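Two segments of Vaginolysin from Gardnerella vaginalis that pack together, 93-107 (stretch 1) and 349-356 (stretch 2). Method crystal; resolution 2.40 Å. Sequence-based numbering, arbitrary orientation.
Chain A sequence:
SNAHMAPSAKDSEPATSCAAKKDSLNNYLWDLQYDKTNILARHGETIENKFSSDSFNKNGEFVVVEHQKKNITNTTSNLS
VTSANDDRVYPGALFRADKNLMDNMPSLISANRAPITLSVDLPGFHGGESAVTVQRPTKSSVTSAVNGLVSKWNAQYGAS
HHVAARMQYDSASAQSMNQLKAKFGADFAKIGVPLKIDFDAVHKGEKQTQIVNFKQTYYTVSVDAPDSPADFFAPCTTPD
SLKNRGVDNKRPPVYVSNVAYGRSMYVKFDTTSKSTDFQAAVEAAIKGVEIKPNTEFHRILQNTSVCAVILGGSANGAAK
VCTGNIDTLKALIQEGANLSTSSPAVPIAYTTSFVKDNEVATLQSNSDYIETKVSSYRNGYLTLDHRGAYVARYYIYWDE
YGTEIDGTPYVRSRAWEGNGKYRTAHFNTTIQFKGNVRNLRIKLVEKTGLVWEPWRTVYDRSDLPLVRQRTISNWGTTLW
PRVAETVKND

Stretch 1 93-107: ALFRADKNLMDNMPS
Stretch 2 (349-356) AYTTSFVK

One hydrogen bond joins these two stretches, and it comes from the tip of a tyrosine: Y350 OH donates to N104 OD1 at 2.9 Å, while every other pairing across the contact is made by van der Waals approach. The backbones stay well apart, with CA–CA separations of 8.9 Å for L94–V355, 8.7 Å for F95–T352, 8.6 Å for A97–F354 and 10.4 Å for N104–Y350. The register steps unevenly along stretch 2, no backbone hydrogen bonds pair the strands, and side chains alone bridge the gap.

Stretch 2 is an extended strand through F354 (phi -113 to -144°, psi 141 to 152° for 350-353; F354 -71/138°), turning to helical phi/psi at V355 and K356. CA-to-CB points toward stretch 1 at Y350, T352 and V355, and away at F354, whose ring end comes nearer; T351 and S353 stay out of reach. Stretch 1 runs as a short strand, 94-96, then a helical turn, 99-102. D98 caps that turn through weak bonds from L101 N to D98 OD1 (3.4 Å) and N100 N to D98 OD2 (3.5 Å). At its end N104 adopts phi/psi 69/27°, a Schellman motif with N104 N bonded to L101 O (2.9 Å) and M105 N to N100 O (2.9 Å). N104 CA-to-CB points sideways, but chi1 -145° and chi2 24° present OD1 to the phenol.

Y350 (chi1 p, chi2 103°) suits its place because a long aromatic spans the gap and ends in a polar group. Apolar neighbors suit its buried ring: L101 (t, chi2 p) brings CD1 to 3.8 Å from Y350 OH, at the ring edge, P106 CG lies 3.9 Å from Y350 OH, and F95 (m, chi2 -46°) sets CE2 4.2 Å from Y350 CE1. T352 (chi1 p) offers its methyl CG2 to the F95 ring edge, 4.3 Å from F95 CD2. Farther along, branched aliphatics fill space without polar partners: L94 (chi1 m, chi2 t) brings CD2 to 4.1 Å from CG2 of V355 (chi1 t). Compact A97 places CB 4.3 Å from CE1 of F354 (chi1 m, chi2 -71°).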

# COMPACT_ATOMS: atom_id res chain seq x y z
N ALA A 93 47.97 8.86 -17.51
CA ALA A 93 47.69 10.28 -17.48
C ALA A 93 47.46 10.76 -16.05
O ALA A 93 46.98 10.01 -15.20
CB ALA A 93 46.46 10.60 -18.33
N LEU A 94 47.81 12.02 -15.80
CA LEU A 94 47.65 12.64 -14.49
C LEU A 94 46.53 13.68 -14.55
O LEU A 94 46.51 14.52 -15.45
CB LEU A 94 48.95 13.31 -14.04
CG LEU A 94 50.13 12.40 -13.69
CD1 LEU A 94 51.37 13.25 -13.46
CD2 LEU A 94 49.82 11.57 -12.45
N PHE A 95 45.62 13.62 -13.58
CA PHE A 95 44.57 14.61 -13.43
C PHE A 95 44.58 15.15 -12.01
O PHE A 95 45.26 14.63 -11.12
CB PHE A 95 43.17 14.02 -13.71
CG PHE A 95 43.09 13.19 -14.95
CD1 PHE A 95 43.65 13.62 -16.14
CD2 PHE A 95 42.43 11.97 -14.93
CE1 PHE A 95 43.56 12.85 -17.28
CE2 PHE A 95 42.34 11.20 -16.06
CZ PHE A 95 42.90 11.63 -17.24
N ARG A 96 43.81 16.21 -11.81
CA ARG A 96 43.42 16.63 -10.47
C ARG A 96 42.05 16.05 -10.14
O ARG A 96 41.16 16.02 -10.98
CB ARG A 96 43.36 18.16 -10.38
CG ARG A 96 44.72 18.83 -10.47
CD ARG A 96 44.58 20.31 -10.76
NE ARG A 96 45.83 20.86 -11.29
CZ ARG A 96 46.08 21.08 -12.58
NH1 ARG A 96 45.17 20.82 -13.50
NH2 ARG A 96 47.26 21.57 -12.94
N ALA A 97 41.91 15.57 -8.90
CA ALA A 97 40.61 15.13 -8.40
C ALA A 97 39.78 16.38 -8.12
O ALA A 97 39.62 16.82 -6.99
CB ALA A 97 40.78 14.26 -7.16
N ASP A 98 39.26 16.96 -9.20
CA ASP A 98 38.60 18.26 -9.13
C ASP A 98 37.23 18.16 -9.78
O ASP A 98 36.67 17.07 -9.98
CB ASP A 98 39.48 19.32 -9.80
CG ASP A 98 39.52 19.19 -11.31
OD1 ASP A 98 39.53 18.04 -11.80
OD2 ASP A 98 39.52 20.22 -12.00
N LYS A 99 36.66 19.32 -10.13
CA LYS A 99 35.32 19.36 -10.71
C LYS A 99 35.31 18.79 -12.12
O LYS A 99 34.34 18.14 -12.53
CB LYS A 99 34.79 20.79 -10.71
CG LYS A 99 33.29 20.89 -10.92
CD LYS A 99 32.89 22.24 -11.49
CE LYS A 99 31.38 22.38 -11.61
NZ LYS A 99 30.85 21.88 -12.91
N ASN A 100 36.38 19.03 -12.89
CA ASN A 100 36.43 18.53 -14.26
C ASN A 100 36.35 17.01 -14.29
O ASN A 100 35.57 16.44 -15.07
CB ASN A 100 37.71 19.02 -14.94
CG ASN A 100 37.65 20.48 -15.33
OD1 ASN A 100 36.58 21.01 -15.62
ND2 ASN A 100 38.80 21.14 -15.34
N LEU A 101 37.14 16.34 -13.46
CA LEU A 101 37.08 14.88 -13.40
C LEU A 101 35.68 14.41 -13.02
O LEU A 101 35.16 13.45 -13.59
CB LEU A 101 38.12 14.35 -12.42
CG LEU A 101 38.13 12.83 -12.20
CD1 LEU A 101 38.31 12.08 -13.52
CD2 LEU A 101 39.23 12.45 -11.23
N MET A 102 35.06 15.09 -12.05
CA MET A 102 33.70 14.72 -11.65
C MET A 102 32.71 14.89 -12.79
O MET A 102 31.70 14.18 -12.85
CB MET A 102 33.27 15.55 -10.44
CG MET A 102 34.01 15.19 -9.16
SD MET A 102 33.30 15.92 -7.68
CE MET A 102 33.81 17.63 -7.85
N ASP A 103 32.99 15.81 -13.71
CA ASP A 103 32.15 16.00 -14.89
C ASP A 103 32.57 15.11 -16.06
O ASP A 103 31.97 15.19 -17.13
CB ASP A 103 32.18 17.47 -15.33
CG ASP A 103 31.52 18.39 -14.31
OD1 ASP A 103 30.79 17.88 -13.43
OD2 ASP A 103 31.73 19.61 -14.40
N ASN A 104 33.59 14.26 -15.86
CA ASN A 104 34.08 13.36 -16.90
C ASN A 104 34.78 14.11 -18.03
O ASN A 104 34.82 13.63 -19.16
CB ASN A 104 32.96 12.48 -17.46
CG ASN A 104 33.43 11.09 -17.82
OD1 ASN A 104 34.42 10.60 -17.29
ND2 ASN A 104 32.71 10.43 -18.73
N MET A 105 35.34 15.28 -17.72
CA MET A 105 36.15 16.05 -18.67
C MET A 105 37.47 16.41 -18.00
O MET A 105 37.82 17.59 -17.87
CB MET A 105 35.41 17.30 -19.13
CG MET A 105 34.30 17.03 -20.14
SD MET A 105 34.90 16.23 -21.64
CE MET A 105 36.14 17.40 -22.19
N PRO A 106 38.24 15.41 -17.58
CA PRO A 106 39.46 15.71 -16.81
C PRO A 106 40.47 16.49 -17.63
O PRO A 106 40.59 16.33 -18.84
CB PRO A 106 39.99 14.31 -16.45
CG PRO A 106 39.47 13.42 -17.52
CD PRO A 106 38.13 13.98 -17.91
N SER A 107 41.19 17.37 -16.94
CA SER A 107 42.28 18.13 -17.53
C SER A 107 43.60 17.58 -17.03
O SER A 107 43.74 17.23 -15.85
CB SER A 107 42.16 19.62 -17.18
OG SER A 107 42.21 19.83 -15.78
N ALA A 349 36.18 2.57 -21.00
CA ALA A 349 36.15 2.96 -19.60
C ALA A 349 37.58 3.16 -19.11
O ALA A 349 38.54 2.62 -19.67
CB ALA A 349 35.44 1.92 -18.74
N TYR A 350 37.71 3.95 -18.05
CA TYR A 350 39.00 4.18 -17.42
C TYR A 350 38.82 4.29 -15.92
O TYR A 350 37.76 4.70 -15.43
CB TYR A 350 39.70 5.43 -17.97
CG TYR A 350 39.04 6.75 -17.62
CD1 TYR A 350 39.56 7.56 -16.63
CD2 TYR A 350 37.91 7.18 -18.31
CE1 TYR A 350 38.96 8.77 -16.31
CE2 TYR A 350 37.31 8.39 -18.00
CZ TYR A 350 37.84 9.18 -17.00
OH TYR A 350 37.25 10.38 -16.69
N THR A 351 39.87 3.93 -15.19
CA THR A 351 39.90 3.99 -13.73
C THR A 351 41.05 4.88 -13.30
O THR A 351 42.13 4.86 -13.90
CB THR A 351 40.07 2.59 -13.13
OG1 THR A 351 39.02 1.74 -13.59
CG2 THR A 351 40.04 2.65 -11.60
N THR A 352 40.82 5.68 -12.26
CA THR A 352 41.85 6.53 -11.69
C THR A 352 42.20 6.05 -10.29
O THR A 352 41.35 5.54 -9.55
CB THR A 352 41.41 8.00 -11.63
OG1 THR A 352 40.35 8.14 -10.67
CG2 THR A 352 40.94 8.48 -12.99
N SER A 353 43.48 6.22 -9.93
CA SER A 353 43.97 5.89 -8.60
C SER A 353 44.74 7.09 -8.06
O SER A 353 45.36 7.84 -8.81
CB SER A 353 44.88 4.65 -8.63
OG SER A 353 44.17 3.52 -9.11
N PHE A 354 44.69 7.26 -6.74
CA PHE A 354 45.38 8.37 -6.11
C PHE A 354 46.88 8.16 -6.14
O PHE A 354 47.38 7.05 -5.90
CB PHE A 354 44.91 8.54 -4.66
CG PHE A 354 43.53 9.11 -4.53
CD1 PHE A 354 43.29 10.44 -4.83
CD2 PHE A 354 42.47 8.33 -4.09
CE1 PHE A 354 42.02 10.98 -4.71
CE2 PHE A 354 41.21 8.86 -3.96
CZ PHE A 354 40.98 10.19 -4.27
N VAL A 355 47.62 9.23 -6.44
CA VAL A 355 49.08 9.15 -6.47
C VAL A 355 49.62 8.88 -5.07
O VAL A 355 50.62 8.16 -4.91
CB VAL A 355 49.66 10.44 -7.06
CG1 VAL A 355 51.19 10.45 -6.96
CG2 VAL A 355 49.22 10.61 -8.51
N LYS A 356 48.98 9.43 -4.05
CA LYS A 356 49.51 9.35 -2.69
C LYS A 356 49.71 7.90 -2.26
O LYS A 356 50.77 7.53 -1.75
CB LYS A 356 48.59 10.08 -1.72
CG LYS A 356 49.11 10.11 -0.28
CD LYS A 356 48.01 9.83 0.74
CE LYS A 356 47.28 11.10 1.17
NZ LYS A 356 47.24 11.20 2.66